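Local coordinates for protein ninB (Enterobacteria phage lambda, PDB 1PC6), which acts, as the phage recombination protein Orf, in the initiation of genetic exchange, with functional similarities to Escherichia coli RecFOR, at the interface of chains A and B. Sequence-based numbering; all coordinates share one arbitrary frame. Chains: chain A/B, Protein ninB.

Contact 1 and contact 2 are approximate two-fold counterparts across the interface of chains A and B, with the centres of their C-alpha atoms about 18 Å apart. In both, strands 84-87 and 94-97 of one chain pack on helix 69-80 of the other, and Trp62 of the helix-bearing chain hydrogen-bonds to the carbonyl of Pro87. Each subunit therefore gives its strands at one contact and its helix at the other. This reciprocal exchange probably stabilises a two-fold dimer. Contact 2 additionally includes the Arg65, Leu67 and Leu89 positions, and Val86 is turned differently in the two contacts.

Contact 1: the interface of chains A and B. Residues chain A 86-87, 95-97; chain B 62, 71, 74-75, 78.
B:Trp62 meets A:Pro87 with CG anti to its own backbone N (chi1 -158°), a torsion that swings the indole towards the A:Pro87 carbonyl, which then meets its N-H edge, while B:Val75 holds CG1 anti to N (chi1 169°) and turns CG2 towards the strands of chain A. The indole N-H at NE1 donates a hydrogen bond of 2.8 Å to A:Pro87 O. The acceptor lies nearly in the ring plane, and NE1 lies in the carbonyl plane with a C=O...N angle of 149°, a geometry that would help fix the rotation of the indole.

B:Val75 CG2 is the meeting point of three aliphatic side chains. The A:Val86 side chain crosses that of B:Val75 at about a right angle, CG1 3.7 Å from B:Val75 CG2. The extended tip of A:Ile97 comes in obliquely, CD1 standing 3.9 Å from the same methyl of B:Val75. A:Val95 adds its CG1 at 4.0 Å from B:Val75 CG2. One turn back along the helix, B:Ser71 CB lies 4.0 Å from A:Ile97 CD1. B:Cys74, next to B:Val75 in sequence, sets its CB 4.0 Å from A:Ile97 CG1, on the shank of the isoleucine.

In the fold, strands 84-87 and 94-97 of chain A rest against helix 69-80 of chain B, with B:Trp62 reaching the A:Pro87 end from the loop preceding that helix.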
ATOM      1  N   VAL A  86      -4.601  13.541  15.135  1.00 42.20           N
ATOM      2  CA  VAL A  86      -4.896  12.657  16.256  1.00 40.43           C
ATOM      3  C   VAL A  86      -3.797  12.717  17.337  1.00 40.22           C
ATOM      4  O   VAL A  86      -2.666  13.112  17.051  1.00 40.16           O
ATOM      5  CB  VAL A  86      -5.087  11.222  15.715  1.00 39.15           C
ATOM      6  CG1 VAL A  86      -3.740  10.611  15.356  1.00 39.70           C
ATOM      7  CG2 VAL A  86      -5.850  10.390  16.706  1.00 40.63           C
ATOM      8  N   PRO A  87      -4.127  12.354  18.599  1.00 40.06           N
ATOM      9  CA  PRO A  87      -3.142  12.381  19.694  1.00 40.67           C
ATOM     10  C   PRO A  87      -2.032  11.364  19.495  1.00 43.01           C
ATOM     11  O   PRO A  87      -2.302  10.225  19.132  1.00 44.85           O
ATOM     12  CB  PRO A  87      -3.982  12.058  20.922  1.00 37.96           C
ATOM     13  CG  PRO A  87      -5.327  12.574  20.564  1.00 38.69           C
ATOM     14  CD  PRO A  87      -5.482  12.142  19.136  1.00 39.36           C
ATOM     15  N   VAL A  95      -0.272  13.901  15.927  1.00 40.67           N
ATOM     16  CA  VAL A  95       0.171  13.333  14.676  1.00 40.42           C
ATOM     17  C   VAL A  95      -0.924  13.594  13.651  1.00 37.86           C
ATOM     18  O   VAL A  95      -2.102  13.310  13.890  1.00 34.68           O
ATOM     19  CB  VAL A  95       0.472  11.808  14.807  1.00 41.64           C
ATOM     20  CG1 VAL A  95      -0.438  11.183  15.824  1.00 43.29           C
ATOM     21  CG2 VAL A  95       0.297  11.124  13.452  1.00 42.90           C
ATOM     22  N   VAL A  96      -0.519  14.183  12.528  1.00 37.05           N
ATOM     23  CA  VAL A  96      -1.435  14.502  11.444  1.00 37.68           C
ATOM     24  C   VAL A  96      -1.340  13.389  10.418  1.00 38.97           C
ATOM     25  O   VAL A  96      -0.248  12.994  10.019  1.00 41.42           O
ATOM     26  CB  VAL A  96      -1.082  15.843  10.793  1.00 36.80           C
ATOM     27  CG1 VAL A  96      -1.884  16.031   9.524  1.00 35.84           C
ATOM     28  CG2 VAL A  96      -1.366  16.970  11.763  1.00 34.04           C
ATOM     29  N   ILE A  97      -2.491  12.886   9.998  1.00 38.81           N
ATOM     30  CA  ILE A  97      -2.550  11.782   9.060  1.00 40.06           C
ATOM     31  C   ILE A  97      -3.231  12.158   7.762  1.00 43.67           C
ATOM     32  O   ILE A  97      -4.314  12.753   7.772  1.00 43.14           O
ATOM     33  CB  ILE A  97      -3.334  10.597   9.669  1.00 39.39           C
ATOM     34  CG1 ILE A  97      -2.761  10.250  11.047  1.00 37.13           C
ATOM     35  CG2 ILE A  97      -3.342   9.407   8.699  1.00 35.13           C
ATOM     36  CD1 ILE A  97      -3.552   9.209  11.784  1.00 35.41           C
TER
ATOM     37  N   TRP B  62      -9.067   4.761  19.502  1.00 44.58           N
ATOM     38  CA  TRP B  62      -8.165   5.862  19.773  1.00 42.67           C
ATOM     39  C   TRP B  62      -8.916   7.166  19.973  1.00 42.48           C
ATOM     40  O   TRP B  62      -9.361   7.798  19.013  1.00 41.60           O
ATOM     41  CB  TRP B  62      -7.157   6.013  18.623  1.00 41.95           C
ATOM     42  CG  TRP B  62      -5.894   6.739  19.009  1.00 39.70           C
ATOM     43  CD1 TRP B  62      -5.301   7.755  18.335  1.00 38.72           C
ATOM     44  CD2 TRP B  62      -5.065   6.471  20.141  1.00 37.15           C
ATOM     45  NE1 TRP B  62      -4.154   8.142  18.970  1.00 38.14           N
ATOM     46  CE2 TRP B  62      -3.985   7.368  20.085  1.00 36.86           C
ATOM     47  CE3 TRP B  62      -5.132   5.556  21.198  1.00 38.28           C
ATOM     48  CZ2 TRP B  62      -2.973   7.382  21.046  1.00 37.28           C
ATOM     49  CZ3 TRP B  62      -4.128   5.568  22.155  1.00 38.51           C
ATOM     50  CH2 TRP B  62      -3.061   6.477  22.071  1.00 38.02           C
ATOM     51  N   SER B  71      -3.762   4.413   9.104  1.00 47.96           N
ATOM     52  CA  SER B  71      -3.751   5.508  10.057  1.00 45.19           C
ATOM     53  C   SER B  71      -2.855   5.128  11.210  1.00 43.44           C
ATOM     54  O   SER B  71      -1.998   5.909  11.592  1.00 43.69           O
ATOM     55  CB  SER B  71      -5.157   5.792  10.576  1.00 45.57           C
ATOM     56  OG  SER B  71      -5.943   6.400   9.571  1.00 46.94           O
ATOM     57  N   CYS B  74       0.812   5.416  10.528  1.00 46.16           N
ATOM     58  CA  CYS B  74       1.254   6.811  10.637  1.00 46.34           C
ATOM     59  C   CYS B  74       1.494   7.221  12.109  1.00 44.66           C
ATOM     60  O   CYS B  74       2.465   7.909  12.417  1.00 44.19           O
ATOM     61  CB  CYS B  74       0.205   7.737   9.991  1.00 45.18           C
ATOM     62  SG  CYS B  74       0.878   9.230   9.219  1.00 52.00           S
ATOM     63  N   VAL B  75       0.608   6.788  13.008  1.00 44.13           N
ATOM     64  CA  VAL B  75       0.721   7.096  14.435  1.00 42.64           C
ATOM     65  C   VAL B  75       1.932   6.409  15.072  1.00 43.72           C
ATOM     66  O   VAL B  75       2.551   6.963  15.986  1.00 44.38           O
ATOM     67  CB  VAL B  75      -0.564   6.662  15.207  1.00 40.52           C
ATOM     68  CG1 VAL B  75      -0.333   6.730  16.720  1.00 35.43           C
ATOM     69  CG2 VAL B  75      -1.726   7.555  14.806  1.00 37.40           C
ATOM     70  N   ALA B  78       5.411   7.597  13.628  1.00 39.25           N
ATOM     71  CA  ALA B  78       5.583   8.933  14.190  1.00 39.21           C
ATOM     72  C   ALA B  78       6.070   8.920  15.635  1.00 38.87           C
ATOM     73  O   ALA B  78       6.585   9.910  16.127  1.00 37.06           O
ATOM     74  CB  ALA B  78       4.278   9.715  14.083  1.00 40.34           C
TER

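Contact 2: the interface of chains A and B. Residues chain A 62, 65, 67, 74-75; chain B 86-87, 89, 95, 97.
A largely apolar, helix-on-strand interface joins A:Trp62 and A:Val75 to B:Val86, B:Pro87 and B:Leu89, and probably helps hold the two copies of the protein together as a symmetric dimer. Helix 69-80 and the loop residues preceding it come from chain A; strands 84-87 and 94-97, with B:Leu89 from the loop between them, come from chain B.

A polar tie is made by the indole N-H of A:Trp62, whose NE1 donates a 2.7 Å hydrogen bond to B:Pro87 O. It is fairly straight, 166° at the hydrogen, and the oxygen lies in the plane of the indole, at its edge. The donor, however, is tilted 35° from the carbonyl plane. The proline ring stands to one side of the indole, beyond the pyrrole rim and well out of the ring plane, with B:Pro87 CD 4.0 Å from A:Trp62 CD1.

On the other side of that plane, at the rim of the benzo ring, B:Leu89 crosses at about a right angle and sets CD2 3.5 Å from A:Trp62 CH2. The same leucine reaches the helix through its branch carbon, B:Leu89 CG lying 3.8 Å from A:Val75 CG1. One residue thus touches both the tryptophan and the valine.

B:Val86 divides its two methyls between different partners. With CG1 beside the backbone N and anti to the carbonyl carbon (chi1 -57°), that methyl stands 3.7 Å from A:Arg65 NH2, a van der Waals contact with the guanidinium, which is carried on a chain extended from CG to NE. Its other methyl, B:Val86 CG2, meets A:Val75 CG2 at 3.9 Å. A:Val75 is therefore engaged through both branches, one towards the leucine and one towards the valine.

On the second strand, B:Ile97 packs its CG1 4.0 Å from A:Cys74 CB, and B:Val95 directs CG2 at the helix backbone, 4.1 Å from A:Val75 CA.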
ATOM      1  N   TRP A  62       9.354  21.744  -4.956  1.00 48.15           N
ATOM      2  CA  TRP A  62       8.396  22.384  -4.076  1.00 46.84           C
ATOM      3  C   TRP A  62       9.056  23.240  -3.014  1.00 49.14           C
ATOM      4  O   TRP A  62       9.658  22.718  -2.068  1.00 50.02           O
ATOM      5  CB  TRP A  62       7.556  21.335  -3.377  1.00 42.90           C
ATOM      6  CG  TRP A  62       6.282  21.859  -2.829  1.00 41.58           C
ATOM      7  CD1 TRP A  62       5.777  21.628  -1.583  1.00 43.77           C
ATOM      8  CD2 TRP A  62       5.266  22.570  -3.546  1.00 40.46           C
ATOM      9  NE1 TRP A  62       4.500  22.138  -1.483  1.00 42.53           N
ATOM     10  CE2 TRP A  62       4.164  22.721  -2.675  1.00 40.19           C
ATOM     11  CE3 TRP A  62       5.176  23.087  -4.839  1.00 39.42           C
ATOM     12  CZ2 TRP A  62       2.994  23.365  -3.054  1.00 38.84           C
ATOM     13  CZ3 TRP A  62       4.010  23.726  -5.216  1.00 39.36           C
ATOM     14  CH2 TRP A  62       2.934  23.859  -4.324  1.00 38.78           C
ATOM     15  N   ARG A  65      12.803  22.348  -2.085  1.00 61.00           N
ATOM     16  CA  ARG A  65      13.278  20.974  -1.994  1.00 62.21           C
ATOM     17  C   ARG A  65      12.527  19.984  -2.875  1.00 60.25           C
ATOM     18  O   ARG A  65      11.372  20.195  -3.236  1.00 60.36           O
ATOM     19  CB  ARG A  65      13.278  20.497  -0.532  1.00 66.39           C
ATOM     20  CG  ARG A  65      11.921  20.162   0.074  1.00 69.95           C
ATOM     21  CD  ARG A  65      12.116  19.678   1.513  1.00 74.65           C
ATOM     22  NE  ARG A  65      11.080  18.740   1.946  1.00 80.15           N
ATOM     23  CZ  ARG A  65      11.042  18.152   3.143  1.00 81.28           C
ATOM     24  NH1 ARG A  65      11.989  18.409   4.039  1.00 82.83           N
ATOM     25  NH2 ARG A  65      10.063  17.298   3.443  1.00 81.30           N
ATOM     26  N   LEU A  67      10.709  16.491  -3.563  1.00 52.48           N
ATOM     27  CA  LEU A  67       9.964  15.494  -2.822  1.00 51.57           C
ATOM     28  C   LEU A  67       9.829  14.234  -3.644  1.00 53.01           C
ATOM     29  O   LEU A  67       9.775  14.287  -4.872  1.00 53.93           O
ATOM     30  CB  LEU A  67       8.581  16.026  -2.496  1.00 47.74           C
ATOM     31  CG  LEU A  67       8.589  17.432  -1.933  1.00 44.44           C
ATOM     32  CD1 LEU A  67       7.156  17.837  -1.651  1.00 40.59           C
ATOM     33  CD2 LEU A  67       9.452  17.484  -0.680  1.00 39.25           C
ATOM     34  N   CYS A  74       0.859  12.792  -0.778  1.00 43.86           N
ATOM     35  CA  CYS A  74       0.314  13.491   0.386  1.00 44.25           C
ATOM     36  C   CYS A  74      -0.176  14.889   0.023  1.00 42.78           C
ATOM     37  O   CYS A  74      -1.339  15.233   0.240  1.00 41.84           O
ATOM     38  CB  CYS A  74       1.378  13.618   1.479  1.00 45.73           C
ATOM     39  SG  CYS A  74       1.393  12.301   2.682  1.00 51.37           S
ATOM     40  N   VAL A  75       0.736  15.690  -0.515  1.00 40.92           N
ATOM     41  CA  VAL A  75       0.428  17.052  -0.904  1.00 40.62           C
ATOM     42  C   VAL A  75      -0.800  17.070  -1.800  1.00 42.07           C
ATOM     43  O   VAL A  75      -1.740  17.839  -1.578  1.00 42.23           O
ATOM     44  CB  VAL A  75       1.609  17.694  -1.662  1.00 38.28           C
ATOM     45  CG1 VAL A  75       1.317  19.160  -1.932  1.00 37.12           C
ATOM     46  CG2 VAL A  75       2.891  17.538  -0.864  1.00 36.44           C
TER
ATOM     47  N   VAL B  86       5.598  20.492   4.590  1.00 38.87           N
ATOM     48  CA  VAL B  86       5.848  21.281   3.384  1.00 36.20           C
ATOM     49  C   VAL B  86       4.569  22.090   3.128  1.00 38.43           C
ATOM     50  O   VAL B  86       3.497  21.747   3.631  1.00 38.56           O
ATOM     51  CB  VAL B  86       6.136  20.387   2.146  1.00 33.10           C
ATOM     52  CG1 VAL B  86       7.311  19.470   2.411  1.00 30.76           C
ATOM     53  CG2 VAL B  86       4.920  19.578   1.804  1.00 34.10           C
ATOM     54  N   PRO B  87       4.664  23.179   2.346  1.00 39.61           N
ATOM     55  CA  PRO B  87       3.488  24.009   2.054  1.00 40.41           C
ATOM     56  C   PRO B  87       2.428  23.253   1.269  1.00 43.17           C
ATOM     57  O   PRO B  87       2.741  22.336   0.504  1.00 43.32           O
ATOM     58  CB  PRO B  87       4.071  25.157   1.245  1.00 39.32           C
ATOM     59  CG  PRO B  87       5.515  25.210   1.705  1.00 36.71           C
ATOM     60  CD  PRO B  87       5.882  23.772   1.767  1.00 37.98           C
ATOM     61  N   LEU B  89      -0.574  22.966  -1.608  1.00 48.92           N
ATOM     62  CA  LEU B  89      -0.630  23.490  -2.976  1.00 50.77           C
ATOM     63  C   LEU B  89      -1.176  24.907  -3.096  1.00 51.93           C
ATOM     64  O   LEU B  89      -0.673  25.713  -3.888  1.00 53.30           O
ATOM     65  CB  LEU B  89      -1.444  22.556  -3.881  1.00 49.81           C
ATOM     66  CG  LEU B  89      -0.737  21.292  -4.374  1.00 49.41           C
ATOM     67  CD1 LEU B  89      -1.715  20.413  -5.109  1.00 48.61           C
ATOM     68  CD2 LEU B  89       0.423  21.668  -5.269  1.00 47.49           C
ATOM     69  N   VAL B  95       0.981  20.822   4.701  1.00 37.35           N
ATOM     70  CA  VAL B  95       0.629  19.413   4.675  1.00 37.81           C
ATOM     71  C   VAL B  95       1.729  18.660   5.402  1.00 37.61           C
ATOM     72  O   VAL B  95       2.900  19.008   5.284  1.00 34.51           O
ATOM     73  CB  VAL B  95       0.467  18.866   3.222  1.00 39.61           C
ATOM     74  CG1 VAL B  95       1.003  19.861   2.208  1.00 41.38           C
ATOM     75  CG2 VAL B  95       1.176  17.533   3.084  1.00 38.82           C
ATOM     76  N   ILE B  97       3.844  15.145   6.199  1.00 45.78           N
ATOM     77  CA  ILE B  97       4.279  13.921   5.564  1.00 48.01           C
ATOM     78  C   ILE B  97       5.065  13.053   6.540  1.00 53.08           C
ATOM     79  O   ILE B  97       6.130  13.445   7.025  1.00 54.69           O
ATOM     80  CB  ILE B  97       5.178  14.251   4.389  1.00 45.38           C
ATOM     81  CG1 ILE B  97       4.432  15.183   3.438  1.00 43.59           C
ATOM     82  CG2 ILE B  97       5.628  12.972   3.714  1.00 44.91           C
ATOM     83  CD1 ILE B  97       5.332  15.920   2.490  1.00 41.89           C
TER